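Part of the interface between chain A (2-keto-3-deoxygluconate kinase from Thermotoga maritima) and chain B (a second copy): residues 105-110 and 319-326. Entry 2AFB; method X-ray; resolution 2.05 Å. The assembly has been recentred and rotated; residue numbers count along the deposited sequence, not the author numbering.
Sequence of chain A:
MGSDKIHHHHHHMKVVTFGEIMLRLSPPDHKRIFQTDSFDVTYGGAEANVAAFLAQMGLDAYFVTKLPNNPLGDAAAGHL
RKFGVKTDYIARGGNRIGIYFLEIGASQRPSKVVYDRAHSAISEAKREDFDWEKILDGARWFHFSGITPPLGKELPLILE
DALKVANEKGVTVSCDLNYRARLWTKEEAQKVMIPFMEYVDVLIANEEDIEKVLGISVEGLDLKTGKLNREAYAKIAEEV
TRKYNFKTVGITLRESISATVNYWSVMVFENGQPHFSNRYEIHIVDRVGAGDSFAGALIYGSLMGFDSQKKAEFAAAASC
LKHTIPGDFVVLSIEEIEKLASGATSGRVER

Chain A 105-110: GASQRP
Chain B (319-326) SCLKHTIP

A tight turn of chain A packs against a helix of chain B, which begins before Ser B319 and gives way to loop, and together the two stretches bury 340 Å². Ala A106 to Arg A109 form a type II' turn, closed by Arg A109 N to Ala A106 O (2.8 Å) and Ala A106 N to Arg A109 O (2.9 Å). Ser A107 takes the first corner with positive phi (phi/psi 51/-126) and Gln A108 the second (-74/-8). In chain B, a type I turn runs from Lys B322 to Ile B325. The CA atoms of Ala A106 and Thr B324 lie 5.9 Å apart, those of Arg A109 and Leu B321 6.1 Å, so the stretches run antiparallel.

Both hydrogen bonds across the contact join Arg A109 to Thr B324, the residues most covered by the other stretch (80 and 77 Å²). Arginine suits its place by its length and several N-H donors, threonine by pairing a hydroxyl with a methyl. The arginine (chi1 t, chi2 t, chi3 p, chi4 81°) extends past Thr B324, so that Arg A109 NE donates to Thr B324 OG1 (3.0 Å) and Arg A109 NH2 to Thr B324 O (2.9 Å, nearly linear at 173°). This carbonyl lies at the guanidinium edge, where N-H groups point. Thr B324, in the p rotamer, also donates OG1 to Leu B321 O (2.5 Å), leaving the hydroxyl oxygen free to accept from arginine.

Van der Waals contacts flank this pair. Thr B324 CG2 sits 3.3 Å from Ala A106 O and 4.3 Å from Ser A107 CB; Ala A106 points toward chain B, its CB 4.5 Å from Thr B324 CB. Leu B321 (m, t) starts sideways, but its CD2 makes apolar contact with Arg A109 CB at 3.8 Å, and Ile B325 CG1 lies 3.7 Å from Arg A109 NE.

Gln A108 (m, p, chi3 25°) brings OE1 to 3.3 Å from Cys B320 SG, a polar contact beside the bond that OE1 accepts from Ser A107 OG (2.7 Å).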

ATOM      1  N   GLY A 105     -17.887  -2.718  -8.233  1.00 27.08           N
ATOM      2  CA  GLY A 105     -18.484  -1.602  -8.956  1.00 29.78           C
ATOM      3  C   GLY A 105     -18.881  -0.437  -8.023  1.00 27.17           C
ATOM      4  O   GLY A 105     -18.716  -0.472  -6.811  1.00 30.45           O
ATOM      5  N   ALA A 106     -19.455   0.570  -8.622  1.00 27.29           N
ATOM      6  CA  ALA A 106     -19.880   1.719  -7.906  1.00 25.73           C
ATOM      7  C   ALA A 106     -20.926   2.372  -8.730  1.00 26.42           C
ATOM      8  O   ALA A 106     -20.796   2.489  -9.971  1.00 25.63           O
ATOM      9  CB  ALA A 106     -18.693   2.671  -7.672  1.00 24.54           C
ATOM     10  N   SER A 107     -21.964   2.807  -8.024  1.00 24.65           N
ATOM     11  CA  SER A 107     -23.008   3.585  -8.582  1.00 22.68           C
ATOM     12  C   SER A 107     -23.514   2.850  -9.867  1.00 22.78           C
ATOM     13  O   SER A 107     -23.835   1.678  -9.792  1.00 18.56           O
ATOM     14  CB  SER A 107     -22.537   5.030  -8.787  1.00 23.29           C
ATOM     15  OG  SER A 107     -23.653   5.878  -9.127  1.00 24.86           O
ATOM     16  N   GLN A 108     -23.557   3.510 -11.026  1.00 23.23           N
ATOM     17  CA  GLN A 108     -24.107   2.858 -12.248  1.00 23.13           C
ATOM     18  C   GLN A 108     -23.208   1.804 -12.880  1.00 24.20           C
ATOM     19  O   GLN A 108     -23.626   1.151 -13.847  1.00 24.53           O
ATOM     20  CB  GLN A 108     -24.469   3.912 -13.288  1.00 23.26           C
ATOM     21  CG  GLN A 108     -25.730   4.698 -12.935  1.00 23.71           C
ATOM     22  CD  GLN A 108     -25.544   5.757 -11.863  1.00 29.53           C
ATOM     23  OE1 GLN A 108     -24.448   6.272 -11.658  1.00 22.06           O
ATOM     24  NE2 GLN A 108     -26.642   6.128 -11.212  1.00 24.18           N
ATOM     25  N   ARG A 109     -21.958   1.683 -12.391  1.00 23.10           N
ATOM     26  CA  ARG A 109     -21.041   0.659 -12.898  1.00 23.13           C
ATOM     27  C   ARG A 109     -21.143  -0.625 -12.080  1.00 25.41           C
ATOM     28  O   ARG A 109     -20.695  -0.664 -10.954  1.00 24.35           O
ATOM     29  CB  ARG A 109     -19.589   1.150 -12.962  1.00 20.09           C
ATOM     30  CG  ARG A 109     -18.658   0.092 -13.650  1.00 22.01           C
ATOM     31  CD  ARG A 109     -17.304   0.632 -14.054  1.00 26.24           C
ATOM     32  NE  ARG A 109     -16.524   1.162 -12.923  1.00 24.21           N
ATOM     33  CZ  ARG A 109     -15.801   0.448 -12.066  1.00 29.06           C
ATOM     34  NH1 ARG A 109     -15.707  -0.867 -12.166  1.00 30.28           N
ATOM     35  NH2 ARG A 109     -15.124   1.067 -11.121  1.00 24.31           N
ATOM     36  N   PRO A 110     -21.738  -1.690 -12.647  1.00 28.34           N
ATOM     37  CA  PRO A 110     -21.816  -2.893 -11.822  1.00 29.17           C
ATOM     38  C   PRO A 110     -20.488  -3.580 -11.529  1.00 25.20           C
ATOM     39  O   PRO A 110     -19.486  -3.357 -12.205  1.00 22.84           O
ATOM     40  CB  PRO A 110     -22.740  -3.832 -12.628  1.00 30.51           C
ATOM     41  CG  PRO A 110     -22.742  -3.328 -13.977  1.00 32.69           C
ATOM     42  CD  PRO A 110     -22.388  -1.867 -13.958  1.00 27.67           C
TER
ATOM     43  N   SER B 319     -20.336   9.158 -19.877  1.00 24.45           N
ATOM     44  CA  SER B 319     -19.818  10.159 -19.008  1.00 24.34           C
ATOM     45  C   SER B 319     -20.305   9.951 -17.571  1.00 23.69           C
ATOM     46  O   SER B 319     -19.553  10.178 -16.658  1.00 23.74           O
ATOM     47  CB  SER B 319     -20.114  11.584 -19.549  1.00 22.68           C
ATOM     48  OG  SER B 319     -21.501  11.829 -19.674  1.00 26.62           O
ATOM     49  N   CYS B 320     -21.512   9.442 -17.383  1.00 23.48           N
ATOM     50  CA  CYS B 320     -21.919   8.898 -16.083  1.00 24.65           C
ATOM     51  C   CYS B 320     -20.944   7.833 -15.560  1.00 26.23           C
ATOM     52  O   CYS B 320     -20.473   7.885 -14.426  1.00 25.97           O
ATOM     53  CB  CYS B 320     -23.331   8.302 -16.160  1.00 26.80           C
ATOM     54  SG  CYS B 320     -23.868   7.396 -14.663  1.00 24.58           S
ATOM     55  N   LEU B 321     -20.653   6.857 -16.397  1.00 28.66           N
ATOM     56  CA  LEU B 321     -19.738   5.770 -16.031  1.00 25.45           C
ATOM     57  C   LEU B 321     -18.335   6.261 -15.708  1.00 25.83           C
ATOM     58  O   LEU B 321     -17.708   5.760 -14.768  1.00 24.24           O
ATOM     59  CB  LEU B 321     -19.705   4.680 -17.098  1.00 26.43           C
ATOM     60  CG  LEU B 321     -20.976   3.807 -17.215  1.00 25.37           C
ATOM     61  CD1 LEU B 321     -21.011   3.043 -18.515  1.00 35.86           C
ATOM     62  CD2 LEU B 321     -21.094   2.811 -16.070  1.00 29.15           C
ATOM     63  N   LYS B 322     -17.834   7.255 -16.422  1.00 25.62           N
ATOM     64  CA  LYS B 322     -16.520   7.794 -16.089  1.00 27.35           C
ATOM     65  C   LYS B 322     -16.475   8.187 -14.595  1.00 28.22           C
ATOM     66  O   LYS B 322     -15.474   7.965 -13.939  1.00 27.59           O
ATOM     67  CB  LYS B 322     -16.148   9.016 -16.980  1.00 29.67           C
ATOM     68  CG  LYS B 322     -14.816   9.711 -16.648  1.00 26.02           C
ATOM     69  CD  LYS B 322     -13.637   8.747 -16.507  1.00 31.69           C
ATOM     70  CE  LYS B 322     -12.507   9.246 -15.592  1.00 30.90           C
ATOM     71  NZ  LYS B 322     -12.763   9.379 -14.105  1.00 24.05           N
ATOM     72  N   HIS B 323     -17.571   8.712 -14.053  1.00 25.17           N
ATOM     73  CA  HIS B 323     -17.595   9.178 -12.655  1.00 25.21           C
ATOM     74  C   HIS B 323     -17.226   8.031 -11.693  1.00 25.96           C
ATOM     75  O   HIS B 323     -16.897   8.292 -10.524  1.00 23.67           O
ATOM     76  CB  HIS B 323     -18.960   9.684 -12.243  1.00 26.69           C
ATOM     77  CG  HIS B 323     -19.340  11.038 -12.769  1.00 27.23           C
ATOM     78  ND1 HIS B 323     -19.815  11.245 -14.054  1.00 25.37           N
ATOM     79  CD2 HIS B 323     -19.417  12.232 -12.144  1.00 32.94           C
ATOM     80  CE1 HIS B 323     -20.151  12.514 -14.195  1.00 28.41           C
ATOM     81  NE2 HIS B 323     -19.892  13.143 -13.062  1.00 27.51           N
ATOM     82  N   THR B 324     -17.280   6.775 -12.184  1.00 21.13           N
ATOM     83  CA  THR B 324     -17.083   5.550 -11.362  1.00 23.60           C
ATOM     84  C   THR B 324     -15.680   4.971 -11.443  1.00 23.61           C
ATOM     85  O   THR B 324     -15.365   3.980 -10.738  1.00 24.51           O
ATOM     86  CB  THR B 324     -18.084   4.392 -11.759  1.00 20.53           C
ATOM     87  OG1 THR B 324     -17.762   3.897 -13.060  1.00 27.15           O
ATOM     88  CG2 THR B 324     -19.526   4.922 -11.801  1.00 31.19           C
ATOM     89  N   ILE B 325     -14.878   5.553 -12.317  1.00 25.34           N
ATOM     90  CA  ILE B 325     -13.552   5.022 -12.702  1.00 26.93           C
ATOM     91  C   ILE B 325     -12.432   5.972 -12.231  1.00 28.64           C
ATOM     92  O   ILE B 325     -12.401   7.119 -12.685  1.00 27.62           O
ATOM     93  CB  ILE B 325     -13.507   4.832 -14.226  1.00 26.33           C
ATOM     94  CG1 ILE B 325     -14.538   3.793 -14.649  1.00 30.13           C
ATOM     95  CG2 ILE B 325     -12.181   4.326 -14.768  1.00 22.30           C
ATOM     96  CD1 ILE B 325     -14.726   3.809 -16.134  1.00 33.05           C
ATOM     97  N   PRO B 326     -11.535   5.485 -11.312  1.00 28.54           N
ATOM     98  CA  PRO B 326     -10.366   6.223 -10.841  1.00 26.76           C
ATOM     99  C   PRO B 326      -9.475   6.667 -12.001  1.00 26.96           C
ATOM    100  O   PRO B 326      -9.330   5.945 -12.974  1.00 28.71           O
ATOM    101  CB  PRO B 326      -9.621   5.210  -9.956  1.00 25.45           C
ATOM    102  CG  PRO B 326     -10.677   4.230  -9.503  1.00 28.71           C
ATOM    103  CD  PRO B 326     -11.626   4.145 -10.669  1.00 29.69           C
TER